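Local coordinates for projannalysin (PDB 4JIX), which is the zymogen of a minigluzincin, a minimal zinc metallopeptidase that probably hydrolyses peptide bonds once activated, at residues I12-V16 and I29-I33. The protein carries 1 engineered substitution. Numbering follows the deposited sequence.
Sequences IKDIV and INIEI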
loop_
_atom_site.group_PDB
_atom_site.type_symbol
_atom_site.label_atom_id
_atom_site.label_comp_id
_atom_site.label_asym_id
_atom_site.label_seq_id
_atom_site.Cartn_x
_atom_site.Cartn_y
_atom_site.Cartn_z
ATOM N N ILE A 12 -14.836 -10.347 8.026
ATOM C CA ILE A 12 -14.460 -10.057 6.645
ATOM C C ILE A 12 -15.628 -10.348 5.676
ATOM O O ILE A 12 -15.880 -9.531 4.797
ATOM C CB ILE A 12 -13.145 -10.792 6.243
ATOM C CG1 ILE A 12 -12.589 -10.290 4.898
ATOM C CG2 ILE A 12 -13.241 -12.326 6.332
ATOM C CD1 ILE A 12 -12.018 -8.814 4.976
ATOM N N LYS A 13 -16.380 -11.446 5.896
ATOM C CA LYS A 13 -17.531 -11.825 5.066
ATOM C C LYS A 13 -18.630 -10.753 5.124
ATOM O O LYS A 13 -19.245 -10.467 4.100
ATOM C CB LYS A 13 -18.093 -13.205 5.473
ATOM C CG LYS A 13 -17.046 -14.322 5.648
ATOM C CD LYS A 13 -16.273 -14.698 4.367
ATOM C CE LYS A 13 -14.960 -15.377 4.686
ATOM N NZ LYS A 13 -14.379 -16.056 3.498
ATOM N N ASP A 14 -18.832 -10.121 6.302
ATOM C CA ASP A 14 -19.815 -9.047 6.481
ATOM C C ASP A 14 -19.405 -7.789 5.715
ATOM O O ASP A 14 -20.279 -7.122 5.152
ATOM C CB ASP A 14 -20.023 -8.719 7.970
ATOM C CG ASP A 14 -20.634 -9.835 8.803
ATOM O OD1 ASP A 14 -20.491 -9.791 10.048
ATOM O OD2 ASP A 14 -21.298 -10.724 8.218
ATOM N N ILE A 15 -18.086 -7.456 5.691
ATOM C CA ILE A 15 -17.583 -6.301 4.950
ATOM C C ILE A 15 -17.864 -6.525 3.447
ATOM O O ILE A 15 -18.375 -5.624 2.770
ATOM C CB ILE A 15 -16.069 -6.014 5.220
ATOM C CG1 ILE A 15 -15.789 -5.769 6.737
ATOM C CG2 ILE A 15 -15.578 -4.837 4.359
ATOM C CD1 ILE A 15 -14.257 -5.739 7.146
ATOM N N VAL A 16 -17.533 -7.730 2.936
ATOM C CA VAL A 16 -17.748 -8.108 1.532
ATOM C C VAL A 16 -19.246 -8.010 1.177
ATOM O O VAL A 16 -19.582 -7.351 0.191
ATOM C CB VAL A 16 -17.168 -9.511 1.186
ATOM C CG1 VAL A 16 -17.489 -9.902 -0.259
ATOM C CG2 VAL A 16 -15.657 -9.551 1.414
ATOM N N ILE A 29 -19.929 -14.884 -5.646
ATOM C CA ILE A 29 -18.463 -14.803 -5.693
ATOM C C ILE A 29 -17.863 -15.770 -4.668
ATOM O O ILE A 29 -18.538 -16.196 -3.722
ATOM C CB ILE A 29 -17.885 -13.366 -5.507
ATOM C CG1 ILE A 29 -18.224 -12.761 -4.123
ATOM C CG2 ILE A 29 -18.266 -12.438 -6.655
ATOM C CD1 ILE A 29 -17.208 -11.659 -3.633
ATOM N N ASN A 30 -16.601 -16.116 -4.877
ATOM C CA ASN A 30 -15.823 -16.913 -3.944
ATOM C C ASN A 30 -14.902 -15.961 -3.213
ATOM O O ASN A 30 -14.425 -15.001 -3.817
ATOM C CB ASN A 30 -15.034 -18.009 -4.679
ATOM C CG ASN A 30 -15.935 -18.964 -5.411
ATOM O OD1 ASN A 30 -16.744 -19.673 -4.806
ATOM N ND2 ASN A 30 -15.850 -18.961 -6.735
ATOM N N ILE A 31 -14.678 -16.189 -1.919
ATOM C CA ILE A 31 -13.767 -15.365 -1.121
ATOM C C ILE A 31 -12.623 -16.259 -0.656
ATOM O O ILE A 31 -12.870 -17.275 -0.004
ATOM C CB ILE A 31 -14.466 -14.657 0.074
ATOM C CG1 ILE A 31 -15.717 -13.873 -0.371
ATOM C CG2 ILE A 31 -13.469 -13.755 0.835
ATOM C CD1 ILE A 31 -16.702 -13.609 0.745
ATOM N N GLU A 32 -11.383 -15.895 -1.012
ATOM C CA GLU A 32 -10.189 -16.642 -0.617
ATOM C C GLU A 32 -9.268 -15.746 0.202
ATOM O O GLU A 32 -8.768 -14.750 -0.317
ATOM C CB GLU A 32 -9.435 -17.188 -1.843
ATOM C CG GLU A 32 -9.988 -18.465 -2.433
ATOM C CD GLU A 32 -9.111 -19.097 -3.502
ATOM O OE1 GLU A 32 -7.979 -18.609 -3.729
ATOM O OE2 GLU A 32 -9.559 -20.094 -4.109
ATOM N N ILE A 33 -9.079 -16.078 1.478
ATOM C CA ILE A 33 -8.192 -15.343 2.374
ATOM C C ILE A 33 -6.974 -16.242 2.567
ATOM O O ILE A 33 -7.056 -17.274 3.235
ATOM C CB ILE A 33 -8.892 -14.908 3.694
ATOM C CG1 ILE A 33 -10.089 -13.978 3.392
ATOM C CG2 ILE A 33 -7.908 -14.209 4.643
ATOM C CD1 ILE A 33 -11.321 -14.415 3.977
#
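Ile29, just ahead of strand 30-34, directs its CB toward helix 12-22 and sets its CD1 3.8 Å from CG1 of Val16; it also touches Phe76 of helix 62-78, whose His71 and His75 bind zinc. Asn30 points off the other side, where its ND2 makes a weak hydrogen bond to the backbone O of Thr47. Ile31 returns to the helix: its CD1 lies 3.9 Å from Val16 CG1, branched methyls filling the 10.8 Å between the axes. Lys13 leaves the helix sideways and stretches across, its CD 3.8 Å from Ile31 CD1 in a van der Waals contact. Successive side chains of an extended strand alternate, so the face covered by helix 12-22 takes the isoleucines; 30-34 is an outermost strand of the mixed three-stranded sheet in this minimal gluzincin fold. Glu32 accordingly points away, its carboxylate salt-bridged to Arg51 of strand 49-53. Ile33 turns inward again, its CD1 3.7 Å from CG2 of Ile12, one turn before Val16, and in van der Waals contact with Lys13 NZ at 3.5 Å.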